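Local coordinates for protein xylan esterase, putative, AXE2C (Cellvibrio japonicus, PDB 2WAA) that removes acetyl groups from acetylated xylan and glucomannan as a family 2 carbohydrate esterase that takes part in plant cell wall degradation, at residues 224-229 against 263-268; 133-138 against 175-180. One frame throughout, in Å; residues are numbered along the deposited sequence.

Contact 1: 224-229 against 263-268; sequences YQPDLI and HPQATI
The imidazole of His-263 meets Pro-226 over one face and Gln-225 at its edge. Pro-226 CG sits 4.1 Å above the ring plane, displaced toward the rim, while Gln-225 OE1 lies in that plane, 2.7 Å from His-263 ND1. Ile-229 CD1 approaches the ring obliquely, 3.5 Å from His-263 CD2. The Gln-225 amide is turned 79° against the imidazole and 76° against the amide of Gln-265. Its oxygen takes a second bond, from Gln-265 NE2 at 2.8 Å, and the two donors come to OE1 from opposite faces of the Gln-225 amide, neither within its plane.

Gln-265 NE2 also bonds Pro-226 O at 2.7 Å, with that oxygen close to the amide plane of Gln-265, and so bridges side chain and backbone of 224-229. Gln-265 CG lies between backbone N and carbonyl carbon (chi1 75°), and the bend at chi2 brings CD 3.5 Å from Gln-225 OE1. His-263 to Ala-266 form a type I turn, after which Leu-228 and Ile-229 pair in parallel with Thr-267 and Ile-268: Thr-267 N bonds Asp-227 O, and Ile-229 N bonds Thr-267 O at 2.8 Å. Beside the pairing a water gives bonds to Asp-227 O and Gln-265 O and receives one from Thr-267 OG1.

Outside the two segments, His-263 NE2 is hydrogen-bonded to Tyr-206 OH and Gln-225 NE2 to Asn-262 O. Ile-268 packs on helix 245-262, and Leu-228 and Thr-267 pack on helix 319-337.

Because ND1 donates to an amide oxygen, it carries a proton here. With two grips on OE1 and a bond on its own nitrogen, the Gln-225 amide is fixed in rotation, and the polar cluster joins the turn after helix 245-262 to the entry of strand 228-231 in this SGNH-type esterase domain, away from the catalytic residues.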
# COMPACT_ATOMS: atom_id res chain seq x y z
N TYR A 224 -12.11 7.15 -0.79
CA TYR A 224 -10.76 7.72 -1.06
C TYR A 224 -10.72 8.19 -2.51
O TYR A 224 -10.72 7.37 -3.43
CB TYR A 224 -9.69 6.65 -0.83
CG TYR A 224 -8.27 7.17 -0.87
CD1 TYR A 224 -7.74 7.89 0.20
CD2 TYR A 224 -7.46 6.95 -1.98
CE1 TYR A 224 -6.42 8.39 0.18
CE2 TYR A 224 -6.11 7.44 -2.00
CZ TYR A 224 -5.62 8.14 -0.92
OH TYR A 224 -4.32 8.59 -0.90
N GLN A 225 -10.76 9.50 -2.72
CA GLN A 225 -10.74 10.05 -4.09
C GLN A 225 -9.36 10.68 -4.29
O GLN A 225 -9.08 11.77 -3.76
CB GLN A 225 -11.88 11.07 -4.30
CG GLN A 225 -13.23 10.37 -4.60
CD GLN A 225 -13.24 9.64 -5.95
OE1 GLN A 225 -12.20 9.50 -6.60
NE2 GLN A 225 -14.42 9.17 -6.37
N PRO A 226 -8.47 9.97 -5.00
CA PRO A 226 -7.10 10.45 -5.14
C PRO A 226 -6.97 11.55 -6.18
O PRO A 226 -7.76 11.61 -7.15
CB PRO A 226 -6.35 9.20 -5.62
CG PRO A 226 -7.44 8.46 -6.49
CD PRO A 226 -8.70 8.67 -5.67
N ASP A 227 -5.99 12.43 -5.95
CA ASP A 227 -5.60 13.47 -6.90
C ASP A 227 -4.70 12.85 -7.96
O ASP A 227 -4.69 13.29 -9.11
CB ASP A 227 -4.78 14.49 -6.16
CG ASP A 227 -5.59 15.21 -5.11
OD1 ASP A 227 -6.60 15.81 -5.49
OD2 ASP A 227 -5.21 15.15 -3.92
N LEU A 228 -3.91 11.85 -7.56
CA LEU A 228 -2.98 11.18 -8.50
C LEU A 228 -3.08 9.67 -8.33
O LEU A 228 -3.04 9.15 -7.20
CB LEU A 228 -1.57 11.61 -8.20
CG LEU A 228 -0.41 10.75 -8.72
CD1 LEU A 228 -0.33 10.84 -10.21
CD2 LEU A 228 0.93 11.22 -8.14
N ILE A 229 -3.20 8.96 -9.46
CA ILE A 229 -3.19 7.52 -9.49
C ILE A 229 -1.96 7.07 -10.30
O ILE A 229 -1.79 7.46 -11.46
CB ILE A 229 -4.45 6.93 -10.12
CG1 ILE A 229 -5.69 7.47 -9.39
CG2 ILE A 229 -4.36 5.37 -10.15
CD1 ILE A 229 -6.96 7.03 -9.96
N HIS A 263 -12.87 8.26 -10.70
CA HIS A 263 -12.09 9.28 -9.98
C HIS A 263 -11.97 10.48 -10.91
O HIS A 263 -10.91 10.69 -11.56
CB HIS A 263 -10.69 8.73 -9.71
CG HIS A 263 -10.71 7.39 -9.03
ND1 HIS A 263 -11.18 7.22 -7.75
CD2 HIS A 263 -10.34 6.16 -9.47
CE1 HIS A 263 -11.08 5.94 -7.41
NE2 HIS A 263 -10.58 5.28 -8.44
N PRO A 264 -13.08 11.24 -11.05
CA PRO A 264 -13.17 12.21 -12.13
C PRO A 264 -12.16 13.33 -11.97
O PRO A 264 -11.84 14.00 -12.96
CB PRO A 264 -14.62 12.77 -12.00
CG PRO A 264 -15.05 12.40 -10.60
CD PRO A 264 -14.36 11.09 -10.31
N GLN A 265 -11.68 13.52 -10.75
CA GLN A 265 -10.71 14.57 -10.42
C GLN A 265 -9.25 14.09 -10.55
O GLN A 265 -8.32 14.90 -10.40
CB GLN A 265 -10.89 15.01 -8.96
CG GLN A 265 -10.32 13.94 -7.90
CD GLN A 265 -11.09 12.58 -7.97
OE1 GLN A 265 -12.24 12.55 -8.40
NE2 GLN A 265 -10.45 11.48 -7.54
N ALA A 266 -9.02 12.79 -10.77
CA ALA A 266 -7.63 12.28 -10.69
C ALA A 266 -6.82 12.48 -11.99
O ALA A 266 -7.37 12.44 -13.08
CB ALA A 266 -7.64 10.80 -10.35
N THR A 267 -5.51 12.66 -11.83
CA THR A 267 -4.53 12.53 -12.93
C THR A 267 -3.97 11.11 -12.83
O THR A 267 -3.72 10.61 -11.71
CB THR A 267 -3.42 13.53 -12.74
OG1 THR A 267 -4.00 14.85 -12.75
CG2 THR A 267 -2.35 13.41 -13.83
N ILE A 268 -3.81 10.44 -13.98
CA ILE A 268 -3.33 9.05 -13.97
C ILE A 268 -1.95 9.01 -14.60
O ILE A 268 -1.75 9.66 -15.63
CB ILE A 268 -4.28 8.17 -14.71
CG1 ILE A 268 -5.68 8.30 -14.02
CG2 ILE A 268 -3.78 6.71 -14.69
CD1 ILE A 268 -6.73 7.60 -14.68
O HOH W 1 -5.61 15.73 -10.65
O HOH W 2 -7.89 16.30 -7.72

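Contact 2: 133-138 against 175-180; sequences RKILVL and LDAQVQ
In Arg-133, CG is anti to the carbonyl carbon (chi1 -75°) and the chain is extended on to NE; at its end NH1 donates a hydrogen bond of 2.9 Å to Leu-175 O, which lies within the guanidinium plane, although NH1 itself stands above the plane of that carbonyl. In Ile-135, CG1 is likewise anti to the carbonyl carbon and CD1 trans beyond it (chi2 163°), putting CD1 3.5 Å from Ala-177 CB and 3.9 Å from Leu-175 CD1.

On the other face of the sheet Lys-134 and Gln-178 run side by side in the same direction, with Lys-134 CE 3.5 Å from Gln-178 NE2. Their polar ends bond to backbone oxygens just ahead of strand 133-139, Lys-134 NZ to Gln-132 O and Gln-178 NE2 to Pro-131 O. Val-137 CG2 meets Val-179 CG2 at 3.9 Å on the face that helix 167-174 covers. Between the parallel strands Ile-135 bonds both Gln-178 O and Gln-180 N through its backbone, and Val-137 N bonds Gln-180 O at 2.9 Å.

Asp-176, with positive phi, ends helix 167-174 in a Schellman motif and turns the chain into strand 177-183, completing a beta-alpha-beta unit. The Arg-133 guanidinium, also in a cation-pi contact with Trp-339, would favourably meet the partial negative charge expected at this helix C-terminus, while the apolar contacts of Ile-135 and Val-137 hold the helix-facing side together.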
# COMPACT_ATOMS: atom_id res chain seq x y z
N ARG A 133 -3.24 16.33 -0.14
CA ARG A 133 -2.96 15.62 -1.40
C ARG A 133 -3.11 14.12 -1.17
O ARG A 133 -2.77 13.63 -0.11
CB ARG A 133 -1.52 15.88 -1.82
CG ARG A 133 -1.30 17.28 -2.41
CD ARG A 133 0.17 17.44 -2.66
NE ARG A 133 0.42 18.78 -3.18
CZ ARG A 133 1.64 19.31 -3.28
NH1 ARG A 133 2.71 18.62 -2.91
NH2 ARG A 133 1.77 20.55 -3.76
N LYS A 134 -3.66 13.41 -2.16
CA LYS A 134 -3.94 11.97 -2.04
C LYS A 134 -3.41 11.25 -3.28
O LYS A 134 -3.72 11.67 -4.40
CB LYS A 134 -5.45 11.78 -1.99
CG LYS A 134 -6.00 12.18 -0.61
CD LYS A 134 -7.54 12.17 -0.62
CE LYS A 134 -8.06 12.82 0.66
NZ LYS A 134 -7.73 14.35 0.69
N ILE A 135 -2.64 10.18 -3.07
CA ILE A 135 -2.15 9.36 -4.16
C ILE A 135 -2.68 7.92 -3.94
O ILE A 135 -2.80 7.45 -2.81
CB ILE A 135 -0.64 9.32 -4.12
CG1 ILE A 135 -0.06 10.74 -4.35
CG2 ILE A 135 -0.07 8.35 -5.17
CD1 ILE A 135 1.40 10.82 -3.91
N LEU A 136 -2.95 7.25 -5.04
CA LEU A 136 -3.28 5.83 -5.09
C LEU A 136 -2.20 5.19 -5.99
O LEU A 136 -2.05 5.60 -7.12
CB LEU A 136 -4.66 5.66 -5.75
CG LEU A 136 -4.99 4.19 -6.11
CD1 LEU A 136 -5.03 3.27 -4.89
CD2 LEU A 136 -6.37 4.22 -6.79
N VAL A 137 -1.53 4.15 -5.51
CA VAL A 137 -0.54 3.42 -6.33
C VAL A 137 -1.08 2.00 -6.55
O VAL A 137 -1.37 1.29 -5.59
CB VAL A 137 0.81 3.32 -5.64
CG1 VAL A 137 1.88 2.74 -6.61
CG2 VAL A 137 1.28 4.71 -5.14
N LEU A 138 -1.16 1.61 -7.81
CA LEU A 138 -1.70 0.28 -8.20
C LEU A 138 -0.53 -0.56 -8.74
O LEU A 138 0.28 -0.07 -9.55
CB LEU A 138 -2.72 0.42 -9.33
CG LEU A 138 -3.88 1.36 -9.03
CD1 LEU A 138 -4.79 1.59 -10.24
CD2 LEU A 138 -4.66 0.87 -7.84
N LEU A 175 6.05 14.04 -1.57
CA LEU A 175 5.06 14.91 -2.16
C LEU A 175 4.04 15.45 -1.13
O LEU A 175 3.03 16.03 -1.54
CB LEU A 175 4.27 14.17 -3.26
CG LEU A 175 5.13 13.73 -4.45
CD1 LEU A 175 4.33 12.88 -5.40
CD2 LEU A 175 5.69 14.98 -5.12
N ASP A 176 4.29 15.21 0.15
CA ASP A 176 3.37 15.62 1.25
C ASP A 176 1.95 15.16 0.96
O ASP A 176 1.00 15.96 0.94
CB ASP A 176 3.38 17.15 1.42
CG ASP A 176 2.74 17.61 2.75
OD1 ASP A 176 2.63 16.80 3.71
OD2 ASP A 176 2.36 18.78 2.81
N ALA A 177 1.83 13.86 0.72
CA ALA A 177 0.56 13.30 0.29
C ALA A 177 0.20 12.06 1.08
O ALA A 177 1.07 11.34 1.60
CB ALA A 177 0.59 12.95 -1.22
N GLN A 178 -1.11 11.82 1.17
CA GLN A 178 -1.56 10.50 1.62
C GLN A 178 -1.27 9.48 0.54
O GLN A 178 -1.13 9.84 -0.63
CB GLN A 178 -3.07 10.53 1.84
CG GLN A 178 -3.54 11.49 2.93
CD GLN A 178 -5.02 11.35 3.09
OE1 GLN A 178 -5.51 10.21 3.13
NE2 GLN A 178 -5.75 12.45 3.24
N VAL A 179 -1.25 8.20 0.91
CA VAL A 179 -1.15 7.19 -0.12
C VAL A 179 -1.97 5.97 0.26
O VAL A 179 -2.01 5.57 1.44
CB VAL A 179 0.34 6.79 -0.34
CG1 VAL A 179 0.94 6.14 0.96
CG2 VAL A 179 0.50 5.88 -1.55
N GLN A 180 -2.64 5.38 -0.71
CA GLN A 180 -3.09 3.97 -0.57
C GLN A 180 -2.30 3.12 -1.56
O GLN A 180 -2.07 3.54 -2.71
CB GLN A 180 -4.56 3.83 -0.91
CG GLN A 180 -5.48 4.55 0.06
CD GLN A 180 -6.89 4.01 -0.06
OE1 GLN A 180 -7.28 3.38 -1.08
NE2 GLN A 180 -7.68 4.23 0.98
O HOH W 3 -0.89 17.97 0.95

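After the antiparallel strands of the N-terminal region, the chain enters strand 133-139, passes through helix 167-174 and returns in strand 177-183, where contact 2 closes its loop. Contact 1 opens only afterwards: strand 228-231, helix 245-262 and strand 267-270 form the second closure, so the two follow in series and neither nest nor cross. In space they meet in one parallel sheet, ordered 177-183, 133-139, 228-231, 267-270, 300-302, with centres about 9 Å apart. Strands 133-139 and 228-231 are the neighbours that join them: Asp-227 N lies 2.9 Å from Lys-134 O, and Tyr-224 OH lies 2.7 Å from Ile-135 O, both probable hydrogen bonds.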